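Local coordinates for protein AvrA (Salmonella typhimurium, PDB 6BE0) that probably transfers acetyl groups from acetyl-CoA to serine and threonine side chains of target proteins, and binds coenzyme A and inositol hexakisphosphate, at residues A[241-246]-A[270-275]; A[51-56]-A[60-65]; A[232-237]-A[266-271]. All blocks are in the same frame, centred on the assembly; numbering follows the deposited sequence.

Contact 1. Residues A[241-246]-A[270-275]. With COA (coenzyme A), chain C; IHP (inositol hexakisphosphate), chain B.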
loop_
_atom_site.group_PDB
_atom_site.type_symbol
_atom_site.label_atom_id
_atom_site.label_comp_id
_atom_site.label_asym_id
_atom_site.label_seq_id
_atom_site.Cartn_x
_atom_site.Cartn_y
_atom_site.Cartn_z
ATOM N N GLN A 241 -0.090 4.202 11.592
ATOM C CA GLN A 241 0.499 3.784 12.855
ATOM C C GLN A 241 1.183 4.962 13.541
ATOM O O GLN A 241 2.407 5.027 13.613
ATOM C CB GLN A 241 1.488 2.641 12.619
ATOM C CG GLN A 241 0.812 1.351 12.176
ATOM C CD GLN A 241 1.787 0.299 11.689
ATOM O OE1 GLN A 241 2.838 0.617 11.134
ATOM N NE2 GLN A 241 1.440 -0.966 11.893
ATOM N N GLY A 242 0.379 5.892 14.043
ATOM C CA GLY A 242 0.899 7.076 14.702
ATOM C C GLY A 242 -0.150 8.165 14.818
ATOM O O GLY A 242 -0.655 8.663 13.812
ATOM N N ALA A 243 -0.480 8.533 16.052
ATOM C CA ALA A 243 -1.471 9.571 16.307
ATOM C C ALA A 243 -1.004 10.915 15.754
ATOM O O ALA A 243 -1.796 11.676 15.194
ATOM C CB ALA A 243 -1.752 9.679 17.797
ATOM N N GLN A 244 0.283 11.201 15.915
ATOM C CA GLN A 244 0.864 12.434 15.400
ATOM C C GLN A 244 0.740 12.486 13.883
ATOM O O GLN A 244 0.440 13.533 13.312
ATOM C CB GLN A 244 2.333 12.552 15.813
ATOM C CG GLN A 244 3.026 13.817 15.316
ATOM C CD GLN A 244 2.392 15.085 15.859
ATOM O OE1 GLN A 244 1.985 15.142 17.020
ATOM N NE2 GLN A 244 2.300 16.108 15.017
ATOM N N ARG A 245 0.971 11.349 13.236
ATOM C CA ARG A 245 0.899 11.266 11.782
ATOM C C ARG A 245 -0.511 11.564 11.280
ATOM O O ARG A 245 -0.688 12.197 10.238
ATOM C CB ARG A 245 1.343 9.881 11.307
ATOM C CG ARG A 245 1.335 9.691 9.796
ATOM C CD ARG A 245 2.329 10.597 9.085
ATOM N NE ARG A 245 2.175 10.521 7.633
ATOM C CZ ARG A 245 1.325 11.259 6.925
ATOM N NH1 ARG A 245 0.542 12.148 7.524
ATOM N NH2 ARG A 245 1.258 11.113 5.610
ATOM N N LEU A 246 -1.511 11.100 12.023
ATOM C CA LEU A 246 -2.900 11.380 11.684
ATOM C C LEU A 246 -3.215 12.858 11.887
ATOM O O LEU A 246 -3.946 13.455 11.097
ATOM C CB LEU A 246 -3.849 10.523 12.524
ATOM C CG LEU A 246 -3.982 9.047 12.140
ATOM C CD1 LEU A 246 -4.880 8.329 13.136
ATOM C CD2 LEU A 246 -4.527 8.885 10.729
ATOM N N GLU A 270 -11.807 7.752 15.700
ATOM C CA GLU A 270 -12.496 6.749 16.503
ATOM C C GLU A 270 -12.007 5.350 16.152
ATOM O O GLU A 270 -11.875 4.494 17.027
ATOM C CB GLU A 270 -14.011 6.848 16.306
ATOM C CG GLU A 270 -14.656 8.016 17.038
ATOM C CD GLU A 270 -16.167 8.021 16.917
ATOM O OE1 GLU A 270 -16.691 7.406 15.965
ATOM O OE2 GLU A 270 -16.831 8.638 17.778
ATOM N N ARG A 271 -11.731 5.123 14.872
ATOM C CA ARG A 271 -11.231 3.828 14.429
ATOM C C ARG A 271 -9.798 3.596 14.898
ATOM O O ARG A 271 -9.440 2.483 15.285
ATOM C CB ARG A 271 -11.295 3.705 12.905
ATOM C CG ARG A 271 -10.392 2.604 12.386
ATOM C CD ARG A 271 -10.695 2.178 10.964
ATOM N NE ARG A 271 -9.637 1.296 10.479
ATOM C CZ ARG A 271 -9.435 0.056 10.914
ATOM N NH1 ARG A 271 -10.223 -0.469 11.843
ATOM N NH2 ARG A 271 -8.440 -0.662 10.421
ATOM N N PHE A 272 -8.977 4.642 14.844
ATOM C CA PHE A 272 -7.584 4.543 15.267
ATOM C C PHE A 272 -7.489 4.057 16.707
ATOM O O PHE A 272 -6.645 3.224 17.035
ATOM C CB PHE A 272 -6.876 5.894 15.128
ATOM C CG PHE A 272 -5.505 5.923 15.746
ATOM C CD1 PHE A 272 -4.415 5.399 15.074
ATOM C CD2 PHE A 272 -5.307 6.477 17.002
ATOM C CE1 PHE A 272 -3.153 5.425 15.641
ATOM C CE2 PHE A 272 -4.049 6.507 17.572
ATOM C CZ PHE A 272 -2.972 5.980 16.891
ATOM N N ASP A 273 -8.366 4.578 17.559
ATOM C CA ASP A 273 -8.385 4.202 18.966
ATOM C C ASP A 273 -8.935 2.791 19.169
ATOM O O ASP A 273 -8.474 2.063 20.047
ATOM C CB ASP A 273 -9.216 5.205 19.772
ATOM C CG ASP A 273 -8.522 6.548 19.935
ATOM O OD1 ASP A 273 -7.302 6.634 19.675
ATOM O OD2 ASP A 273 -9.196 7.519 20.340
ATOM N N ASN A 274 -9.917 2.406 18.358
ATOM C CA ASN A 274 -10.543 1.093 18.490
ATOM C C ASN A 274 -9.663 -0.046 17.978
ATOM O O ASN A 274 -10.057 -1.212 18.027
ATOM C CB ASN A 274 -11.883 1.068 17.753
ATOM C CG ASN A 274 -12.947 1.901 18.444
ATOM O OD1 ASN A 274 -12.826 2.240 19.621
ATOM N ND2 ASN A 274 -14.008 2.223 17.713
ATOM N N ASN A 275 -8.476 0.296 17.484
ATOM C CA ASN A 275 -7.521 -0.698 17.010
ATOM C C ASN A 275 -6.127 -0.421 17.563
ATOM O O ASN A 275 -5.124 -0.587 16.866
ATOM C CB ASN A 275 -7.489 -0.717 15.481
ATOM C CG ASN A 275 -8.817 -1.127 14.877
ATOM O OD1 ASN A 275 -9.008 -2.282 14.497
ATOM N ND2 ASN A 275 -9.744 -0.182 14.788
HETATM N N1A COA C . 3.922 -0.142 15.830
HETATM C C2A COA C . 3.051 0.910 15.895
HETATM N N3A COA C . 3.524 2.190 15.950
HETATM C C4A COA C . 4.872 2.434 15.942
HETATM C C5A COA C . 5.739 1.399 15.877
HETATM C C6A COA C . 5.247 0.100 15.821
HETATM N N6A COA C . 5.571 -1.289 15.747
HETATM N N7A COA C . 7.005 1.904 15.882
HETATM C C8A COA C . 6.915 3.257 15.949
HETATM N N9A COA C . 5.605 3.590 15.989
HETATM C C1B COA C . 5.031 4.893 16.059
HETATM C C2B COA C . 4.537 5.127 17.255
HETATM O O2B COA C . 3.107 4.869 17.270
HETATM C C3B COA C . 4.838 6.694 17.541
HETATM O O3B COA C . 3.914 7.523 16.836
HETATM P P3B COA C . 2.917 8.477 17.671
HETATM O O7A COA C . 1.871 7.636 18.365
HETATM O O8A COA C . 3.701 9.258 18.698
HETATM O O9A COA C . 2.236 9.445 16.728
HETATM C C4B COA C . 6.091 6.888 17.069
HETATM O O4B COA C . 6.171 5.985 15.845
HETATM C C5B COA C . 7.122 6.474 18.110
HETATM O O5B COA C . 8.420 6.459 17.526
HETATM P P1A COA C . 9.491 7.566 17.965
HETATM O O1A COA C . 8.780 8.832 18.417
HETATM O O2A COA C . 10.339 7.016 19.099
HETATM O O3A COA C . 10.427 7.902 16.732
HETATM C C1 IHP B . -13.969 -2.631 3.570
HETATM C C2 IHP B . -12.474 -2.818 3.798
HETATM C C3 IHP B . -12.097 -2.523 5.240
HETATM C C4 IHP B . -12.936 -3.346 6.195
HETATM C C5 IHP B . -14.390 -2.946 6.029
HETATM C C6 IHP B . -14.870 -3.274 4.623
HETATM O O11 IHP B . -14.286 -3.130 2.283
HETATM P P1 IHP B . -14.506 -2.078 1.104
HETATM O O21 IHP B . -13.893 -2.617 -0.170
HETATM O O31 IHP B . -13.847 -0.756 1.432
HETATM O O41 IHP B . -15.983 -1.869 0.899
HETATM O O12 IHP B . -12.078 -4.158 3.431
HETATM P P2 IHP B . -11.063 -4.384 2.236
HETATM O O22 IHP B . -11.530 -3.662 0.995
HETATM O O32 IHP B . -9.691 -3.869 2.597
HETATM O O42 IHP B . -10.972 -5.863 1.931
HETATM O O13 IHP B . -10.705 -2.776 5.439
HETATM P P3 IHP B . -9.721 -1.549 5.695
HETATM O O23 IHP B . -8.413 -1.790 4.983
HETATM O O33 IHP B . -10.320 -0.256 5.192
HETATM O O43 IHP B . -9.450 -1.422 7.171
HETATM O O14 IHP B . -12.467 -3.197 7.548
HETATM P P4 IHP B . -12.636 -1.856 8.429
HETATM O O24 IHP B . -11.331 -1.554 9.131
HETATM O O34 IHP B . -13.017 -0.664 7.581
HETATM O O44 IHP B . -13.684 -2.074 9.486
HETATM O O15 IHP B . -15.230 -3.585 6.993
HETATM P P5 IHP B . -16.522 -2.823 7.502
HETATM O O25 IHP B . -16.858 -1.685 6.562
HETATM O O35 IHP B . -17.677 -3.792 7.550
HETATM O O45 IHP B . -16.297 -2.260 8.883
HETATM O O16 IHP B . -14.938 -4.687 4.439
HETATM P P6 IHP B . -16.246 -5.318 3.859
HETATM O O26 IHP B . -16.205 -6.815 4.026
HETATM O O36 IHP B . -17.449 -4.770 4.583
HETATM O O46 IHP B . -16.369 -5.005 2.388
#

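Contact 2. Residues A[51-56]-A[60-65]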
loop_
_atom_site.group_PDB
_atom_site.type_symbol
_atom_site.label_atom_id
_atom_site.label_comp_id
_atom_site.label_asym_id
_atom_site.label_seq_id
_atom_site.Cartn_x
_atom_site.Cartn_y
_atom_site.Cartn_z
ATOM N N GLU A 51 -3.184 -14.148 16.377
ATOM C CA GLU A 51 -4.063 -13.606 17.404
ATOM C C GLU A 51 -3.426 -13.741 18.781
ATOM O O GLU A 51 -3.489 -12.823 19.596
ATOM C CB GLU A 51 -5.417 -14.315 17.367
ATOM C CG GLU A 51 -6.214 -14.032 16.103
ATOM C CD GLU A 51 -7.463 -14.878 15.996
ATOM O OE1 GLU A 51 -7.375 -16.099 16.238
ATOM O OE2 GLU A 51 -8.533 -14.320 15.674
ATOM N N SER A 52 -2.808 -14.891 19.029
ATOM C CA SER A 52 -2.117 -15.139 20.290
ATOM C C SER A 52 -0.987 -14.137 20.502
ATOM O O SER A 52 -0.818 -13.595 21.596
ATOM C CB SER A 52 -1.565 -16.565 20.322
ATOM O OG SER A 52 -0.828 -16.797 21.508
ATOM N N GLU A 53 -0.220 -13.897 19.444
ATOM C CA GLU A 53 0.935 -13.011 19.510
ATOM C C GLU A 53 0.528 -11.562 19.774
ATOM O O GLU A 53 1.316 -10.776 20.302
ATOM C CB GLU A 53 1.739 -13.107 18.214
ATOM C CG GLU A 53 2.514 -14.413 18.084
ATOM C CD GLU A 53 2.865 -14.755 16.648
ATOM O OE1 GLU A 53 2.699 -13.888 15.766
ATOM O OE2 GLU A 53 3.305 -15.897 16.402
ATOM N N ILE A 54 -0.702 -11.215 19.411
ATOM C CA ILE A 54 -1.240 -9.891 19.706
ATOM C C ILE A 54 -1.565 -9.772 21.193
ATOM O O ILE A 54 -1.308 -8.741 21.812
ATOM C CB ILE A 54 -2.507 -9.595 18.868
ATOM C CG1 ILE A 54 -2.114 -9.307 17.417
ATOM C CG2 ILE A 54 -3.285 -8.404 19.436
ATOM C CD1 ILE A 54 -3.285 -9.204 16.457
ATOM N N ILE A 55 -2.121 -10.836 21.763
ATOM C CA ILE A 55 -2.577 -10.812 23.150
ATOM C C ILE A 55 -1.412 -10.808 24.139
ATOM O O ILE A 55 -1.473 -10.118 25.160
ATOM C CB ILE A 55 -3.501 -12.015 23.449
ATOM C CG1 ILE A 55 -4.758 -11.933 22.577
ATOM C CG2 ILE A 55 -3.891 -12.047 24.929
ATOM C CD1 ILE A 55 -5.655 -13.155 22.648
ATOM N N ASP A 56 -0.361 -11.572 23.848
ATOM C CA ASP A 56 0.786 -11.650 24.755
ATOM C C ASP A 56 1.811 -10.549 24.472
ATOM O O ASP A 56 2.771 -10.375 25.224
ATOM C CB ASP A 56 1.448 -13.034 24.676
ATOM C CG ASP A 56 1.935 -13.385 23.280
ATOM O OD1 ASP A 56 2.033 -14.593 22.977
ATOM O OD2 ASP A 56 2.226 -12.469 22.484
ATOM N N ILE A 60 5.209 -7.515 18.357
ATOM C CA ILE A 60 6.019 -6.363 17.989
ATOM C C ILE A 60 7.430 -6.740 17.535
ATOM O O ILE A 60 8.012 -6.046 16.699
ATOM C CB ILE A 60 6.112 -5.359 19.159
ATOM C CG1 ILE A 60 6.830 -4.088 18.701
ATOM C CG2 ILE A 60 6.814 -5.984 20.362
ATOM C CD1 ILE A 60 6.384 -2.841 19.427
ATOM N N HIS A 61 7.975 -7.833 18.068
ATOM C CA HIS A 61 9.317 -8.282 17.686
ATOM C C HIS A 61 9.286 -9.605 16.913
ATOM O O HIS A 61 10.255 -10.364 16.925
ATOM C CB HIS A 61 10.219 -8.406 18.923
ATOM C CG HIS A 61 9.673 -9.296 19.996
ATOM N ND1 HIS A 61 9.399 -10.632 19.792
ATOM C CD2 HIS A 61 9.368 -9.043 21.291
ATOM C CE1 HIS A 61 8.941 -11.161 20.912
ATOM N NE2 HIS A 61 8.912 -10.218 21.837
ATOM N N ILE A 62 8.169 -9.865 16.239
ATOM C CA ILE A 62 8.065 -10.975 15.292
ATOM C C ILE A 62 7.952 -10.421 13.873
ATOM O O ILE A 62 7.261 -9.427 13.642
ATOM C CB ILE A 62 6.847 -11.880 15.599
ATOM C CG1 ILE A 62 7.091 -12.677 16.881
ATOM C CG2 ILE A 62 6.571 -12.844 14.441
ATOM C CD1 ILE A 62 5.859 -13.389 17.414
ATOM N N SER A 63 8.631 -11.068 12.929
ATOM C CA SER A 63 8.555 -10.688 11.523
ATOM C C SER A 63 7.562 -11.577 10.781
ATOM O O SER A 63 7.659 -12.804 10.832
ATOM C CB SER A 63 9.931 -10.773 10.864
ATOM O OG SER A 63 9.841 -10.499 9.476
ATOM N N TYR A 64 6.613 -10.947 10.096
ATOM C CA TYR A 64 5.568 -11.657 9.363
ATOM C C TYR A 64 5.766 -11.579 7.849
ATOM O O TYR A 64 4.945 -12.093 7.089
ATOM C CB TYR A 64 4.195 -11.090 9.728
ATOM C CG TYR A 64 3.878 -11.159 11.203
ATOM C CD1 TYR A 64 3.429 -12.338 11.780
ATOM C CD2 TYR A 64 4.025 -10.044 12.019
ATOM C CE1 TYR A 64 3.138 -12.408 13.128
ATOM C CE2 TYR A 64 3.735 -10.104 13.369
ATOM C CZ TYR A 64 3.290 -11.289 13.918
ATOM O OH TYR A 64 2.999 -11.355 15.260
ATOM N N GLU A 65 6.850 -10.939 7.421
ATOM C CA GLU A 65 7.103 -10.696 6.001
ATOM C C GLU A 65 7.099 -11.978 5.178
ATOM O O GLU A 65 6.455 -12.051 4.133
ATOM C CB GLU A 65 8.444 -9.982 5.809
ATOM C CG GLU A 65 8.579 -8.684 6.577
ATOM C CD GLU A 65 9.857 -7.941 6.251
ATOM O OE1 GLU A 65 10.673 -8.468 5.465
ATOM O OE2 GLU A 65 10.046 -6.829 6.787
#

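Contact 3. Residues A[232-237]-A[266-271]. With IHP (inositol hexakisphosphate), chain B.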
loop_
_atom_site.group_PDB
_atom_site.type_symbol
_atom_site.label_atom_id
_atom_site.label_comp_id
_atom_site.label_asym_id
_atom_site.label_seq_id
_atom_site.Cartn_x
_atom_site.Cartn_y
_atom_site.Cartn_z
ATOM N N LEU A 232 -4.109 12.692 -1.451
ATOM C CA LEU A 232 -4.740 11.400 -1.198
ATOM C C LEU A 232 -5.936 11.483 -0.248
ATOM O O LEU A 232 -5.967 12.330 0.645
ATOM C CB LEU A 232 -3.700 10.426 -0.644
ATOM C CG LEU A 232 -2.469 10.255 -1.539
ATOM C CD1 LEU A 232 -1.435 9.352 -0.882
ATOM C CD2 LEU A 232 -2.864 9.706 -2.906
ATOM N N PRO A 233 -6.926 10.593 -0.443
ATOM C CA PRO A 233 -8.157 10.595 0.354
ATOM C C PRO A 233 -7.982 9.946 1.725
ATOM O O PRO A 233 -6.946 9.341 1.996
ATOM C CB PRO A 233 -9.124 9.791 -0.513
ATOM C CG PRO A 233 -8.253 8.817 -1.216
ATOM C CD PRO A 233 -6.950 9.533 -1.469
ATOM N N VAL A 234 -9.003 10.070 2.568
ATOM C CA VAL A 234 -8.931 9.637 3.961
ATOM C C VAL A 234 -8.756 8.125 4.096
ATOM O O VAL A 234 -8.081 7.653 5.010
ATOM C CB VAL A 234 -10.202 10.059 4.735
ATOM C CG1 VAL A 234 -10.093 9.688 6.210
ATOM C CG2 VAL A 234 -10.446 11.556 4.582
ATOM N N SER A 235 -9.360 7.375 3.181
ATOM C CA SER A 235 -9.387 5.917 3.271
ATOM C C SER A 235 -7.994 5.286 3.227
ATOM O O SER A 235 -7.822 4.123 3.591
ATOM C CB SER A 235 -10.244 5.342 2.144
ATOM O OG SER A 235 -9.717 5.685 0.877
ATOM N N PHE A 236 -7.003 6.054 2.783
ATOM C CA PHE A 236 -5.629 5.568 2.707
ATOM C C PHE A 236 -4.954 5.521 4.077
ATOM O O PHE A 236 -3.960 4.818 4.260
ATOM C CB PHE A 236 -4.812 6.452 1.763
ATOM C CG PHE A 236 -4.968 6.100 0.312
ATOM C CD1 PHE A 236 -6.224 5.924 -0.240
ATOM C CD2 PHE A 236 -3.858 5.956 -0.501
ATOM C CE1 PHE A 236 -6.371 5.599 -1.574
ATOM C CE2 PHE A 236 -3.998 5.633 -1.837
ATOM C CZ PHE A 236 -5.256 5.456 -2.373
ATOM N N TYR A 237 -5.502 6.265 5.033
ATOM C CA TYR A 237 -4.853 6.473 6.326
ATOM C C TYR A 237 -5.530 5.733 7.474
ATOM O O TYR A 237 -5.292 6.040 8.641
ATOM C CB TYR A 237 -4.812 7.968 6.639
ATOM C CG TYR A 237 -4.024 8.758 5.630
ATOM C CD1 TYR A 237 -2.725 9.163 5.901
ATOM C CD2 TYR A 237 -4.571 9.086 4.398
ATOM C CE1 TYR A 237 -1.996 9.882 4.977
ATOM C CE2 TYR A 237 -3.849 9.801 3.467
ATOM C CZ TYR A 237 -2.563 10.198 3.761
ATOM O OH TYR A 237 -1.840 10.914 2.837
ATOM N N GLU A 266 -17.695 4.737 12.421
ATOM C CA GLU A 266 -16.679 5.339 13.277
ATOM C C GLU A 266 -15.744 6.201 12.442
ATOM O O GLU A 266 -15.400 5.855 11.314
ATOM C CB GLU A 266 -15.891 4.266 14.036
ATOM C CG GLU A 266 -15.381 3.117 13.182
ATOM C CD GLU A 266 -14.668 2.053 14.003
ATOM O OE1 GLU A 266 -13.941 1.227 13.412
ATOM O OE2 GLU A 266 -14.839 2.039 15.240
ATOM N N THR A 267 -15.349 7.338 13.004
ATOM C CA THR A 267 -14.498 8.282 12.298
ATOM C C THR A 267 -13.075 7.750 12.188
ATOM O O THR A 267 -12.749 6.703 12.748
ATOM C CB THR A 267 -14.472 9.649 13.004
ATOM O OG1 THR A 267 -13.827 9.523 14.277
ATOM C CG2 THR A 267 -15.886 10.178 13.201
ATOM N N LEU A 268 -12.237 8.475 11.455
ATOM C CA LEU A 268 -10.830 8.124 11.313
ATOM C C LEU A 268 -10.162 8.015 12.680
ATOM O O LEU A 268 -9.415 7.073 12.945
ATOM C CB LEU A 268 -10.108 9.165 10.452
ATOM C CG LEU A 268 -8.618 8.939 10.197
ATOM C CD1 LEU A 268 -8.398 7.706 9.332
ATOM C CD2 LEU A 268 -8.005 10.172 9.552
ATOM N N TYR A 269 -10.442 8.983 13.547
ATOM C CA TYR A 269 -9.883 8.995 14.894
ATOM C C TYR A 269 -10.488 7.903 15.768
ATOM O O TYR A 269 -9.773 7.218 16.499
ATOM C CB TYR A 269 -10.109 10.357 15.556
ATOM C CG TYR A 269 -9.100 11.432 15.205
ATOM C CD1 TYR A 269 -7.794 11.112 14.851
ATOM C CD2 TYR A 269 -9.455 12.773 15.245
ATOM C CE1 TYR A 269 -6.879 12.094 14.541
ATOM C CE2 TYR A 269 -8.545 13.761 14.936
ATOM C CZ TYR A 269 -7.259 13.416 14.586
ATOM O OH TYR A 269 -6.348 14.395 14.280
ATOM N N GLU A 270 -11.807 7.752 15.700
ATOM C CA GLU A 270 -12.496 6.749 16.503
ATOM C C GLU A 270 -12.007 5.350 16.152
ATOM O O GLU A 270 -11.875 4.494 17.027
ATOM C CB GLU A 270 -14.011 6.848 16.306
ATOM C CG GLU A 270 -14.656 8.016 17.038
ATOM C CD GLU A 270 -16.167 8.021 16.917
ATOM O OE1 GLU A 270 -16.691 7.406 15.965
ATOM O OE2 GLU A 270 -16.831 8.638 17.778
ATOM N N ARG A 271 -11.731 5.123 14.872
ATOM C CA ARG A 271 -11.231 3.828 14.429
ATOM C C ARG A 271 -9.798 3.596 14.898
ATOM O O ARG A 271 -9.440 2.483 15.285
ATOM C CB ARG A 271 -11.295 3.705 12.905
ATOM C CG ARG A 271 -10.392 2.604 12.386
ATOM C CD ARG A 271 -10.695 2.178 10.964
ATOM N NE ARG A 271 -9.637 1.296 10.479
ATOM C CZ ARG A 271 -9.435 0.056 10.914
ATOM N NH1 ARG A 271 -10.223 -0.469 11.843
ATOM N NH2 ARG A 271 -8.440 -0.662 10.421
HETATM C C1 IHP B . -13.969 -2.631 3.570
HETATM C C2 IHP B . -12.474 -2.818 3.798
HETATM C C3 IHP B . -12.097 -2.523 5.240
HETATM C C4 IHP B . -12.936 -3.346 6.195
HETATM C C5 IHP B . -14.390 -2.946 6.029
HETATM C C6 IHP B . -14.870 -3.274 4.623
HETATM O O11 IHP B . -14.286 -3.130 2.283
HETATM P P1 IHP B . -14.506 -2.078 1.104
HETATM O O21 IHP B . -13.893 -2.617 -0.170
HETATM O O31 IHP B . -13.847 -0.756 1.432
HETATM O O41 IHP B . -15.983 -1.869 0.899
HETATM O O12 IHP B . -12.078 -4.158 3.431
HETATM P P2 IHP B . -11.063 -4.384 2.236
HETATM O O22 IHP B . -11.530 -3.662 0.995
HETATM O O32 IHP B . -9.691 -3.869 2.597
HETATM O O42 IHP B . -10.972 -5.863 1.931
HETATM O O13 IHP B . -10.705 -2.776 5.439
HETATM P P3 IHP B . -9.721 -1.549 5.695
HETATM O O23 IHP B . -8.413 -1.790 4.983
HETATM O O33 IHP B . -10.320 -0.256 5.192
HETATM O O43 IHP B . -9.450 -1.422 7.171
HETATM O O14 IHP B . -12.467 -3.197 7.548
HETATM P P4 IHP B . -12.636 -1.856 8.429
HETATM O O24 IHP B . -11.331 -1.554 9.131
HETATM O O34 IHP B . -13.017 -0.664 7.581
HETATM O O44 IHP B . -13.684 -2.074 9.486
HETATM O O15 IHP B . -15.230 -3.585 6.993
HETATM P P5 IHP B . -16.522 -2.823 7.502
HETATM O O25 IHP B . -16.858 -1.685 6.562
HETATM O O35 IHP B . -17.677 -3.792 7.550
HETATM O O45 IHP B . -16.297 -2.260 8.883
HETATM O O16 IHP B . -14.938 -4.687 4.439
HETATM P P6 IHP B . -16.246 -5.318 3.859
HETATM O O26 IHP B . -16.205 -6.815 4.026
HETATM O O36 IHP B . -17.449 -4.770 4.583
HETATM O O46 IHP B . -16.369 -5.005 2.388
#

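Contact 1. Residues A[241-246]-A[270-275]
Oxygen O9A of the 3'-phosphate of coenzyme A lies close to two consecutive amides at the start of helix 243-252, those of A243, which also touches F272, and Q244, the latter bonding it. Q244 N donates to O9A over 2.7 Å. A243 N lies 2.9 Å from O9A, but its hydrogen is aimed rather at O7A, a weak bond of 3.4 Å. Alanine suits this turn: its single methyl packs on the F272 ring while its backbone N faces the phosphate. G242, the N-cap residue, has a phi of 163°, which glycine adopts easily. Its carbonyl accepts from L246 N and so closes the first helical turn.

F272 reaches across from helix 268-273 and fills the join. With CG trans to the backbone N (chi1 171°), the ring extends toward the start of the other helix. A243 CB touches CE2 at 3.9 Å, and A243 N comes within 3.7 Å of CZ. L246 closes the near end of the ring, its CD1 lying 3.5 Å from F272 CD1; all these approaches are slanted to the ring. The aromatic and the branched leucine make an apolar seam beside the phosphate site, with A243 belonging to both.

On helix 268-273 the neighbouring R271 serves the other ligand. Inositol hexakisphosphate O24 rests over the centre of its guanidinium, 3.1 Å from CZ, an electrostatic approach to the flat face. N275 ND2 donates to R271 O over 2.7 Å, tying together the helix end that carries this arginine; N275 OD1 meanwhile accepts from K290. A phosphate held by backbone amides at a helix N terminus, strongly by Q244 and weakly by A243, where the helix dipole would probably add attraction, marks the coenzyme A site of this YopJ-family enzyme.

Contact 2. Residues A[51-56]-A[60-65]
E53, in the last turn of helix 40-55, turns its side chain toward I62 and Y64, and so helps close a helix-loop-helix connection whose second helix is 65-82. With CG beside the backbone N (chi1 -73°), the extended chain of the glutamate reaches the loop. Its CB passes the phenol oxygen, 3.7 Å from Y64 OH. CG then meets the tip of I62, with CD1 3.6 Å away, and CD lies closer still to that methyl, at 3.4 Å. The two side chains cross at about a right angle, so the isoleucine methyl presses against the shaft and the carboxylate carbon of the glutamate.

At the tip the two oxygens part company. OE1 accepts from Y64 OH over 2.6 Å, a short bond that reaches the anti side of the carboxylate, 23° out of its plane. OE2 forms a salt bridge with R49, one helical turn earlier, which would probably favour the ionised form of E53. Glutamate suits the place because its aliphatic part packs against a methyl while its end takes both a hydroxyl and a guanidinium.

Tyrosine gives the loop a long, rigid arm with a donor at its end. One face of its ring is overlaid by I62 CG2, off-centre toward the rim, so that isoleucine uses CD1 on the glutamate and CG2 on the tyrosine. S184 makes weak hydrogen bonds with I62 O and Y64 N, and R292 of helix 287-300 touches the Y64 side chain. The carboxylate and ring planes stand 35° apart, with OE1 near the ring plane and 3.1 Å from Y64 CE1.

Contact 3. Residues A[232-237]-A[266-271]
The 3-10 turn 234-236 faces the first turn of helix 268-273, with V234 and L268 nearest in the backbone, their CA atoms 7.7 Å apart. Y237 N donates to V234 O over 2.9 Å, and this turn brings V234 and the carbonyl of Y237 round to the same leucine.

L268 carries the contact with its two methyls. A chi1 of -180° places CG opposite the backbone N, and the fork extends toward the 3-10 turn. CD2 meets V234 CG1 at 4.0 Å, where the two branched side chains approach at a slant. CD1 also lies near V234 CG1 but comes closest to backbone, 3.6 Å from Y237 O; that oxygen has its own polar partner in T240 OG1. A leucine fits because its fork reaches two points of the turn at once, and the compact, branched valine offers CG1 to both leucine methyls.

This packing lies beside the inositol hexakisphosphate pocket: the ligand-binding K238 and H239 follow directly after Y237, the side chain of K238 is about 5 Å from that of L268, and R271 of the same pocket stands one turn further along the helix.

Just before the leucine the helix begins with a capping box. T267 OG1, at the N-cap, accepts from E270 N over 3.0 Å, and E270 OE1 accepts from T267 N at 3.3 Å, on its anti side and 31° out of the carboxylate plane. Threonine and glutamate thus serve amides that the first turn of a helix leaves without backbone acceptors. The first backbone bond follows directly, R271 N to T267 O over 2.8 Å.

Y237 leads its ring away from the leucine to stack with Y249 of helix 243-252, and its hydroxyl bonds to D229.

From the N terminus, contact 2 comes first and is the most local: it closes the short loop after helix 40-55 just before helix 65-82 begins. It stands apart, its centre about 19 Å from that of contact 1. Contacts 3 and 1 are interleaved. Residues 232-237 open contact 3, residues 241-246 open contact 1 inside that loop, and their partners follow in the same order on helix 268-273, sharing E270 and R271. The two touch, L246 packing on L268 and N274 meeting E266. Together they tie the stretch before helix 243-252, and that helix's start, to one short helix between the coenzyme A and inositol hexakisphosphate sites.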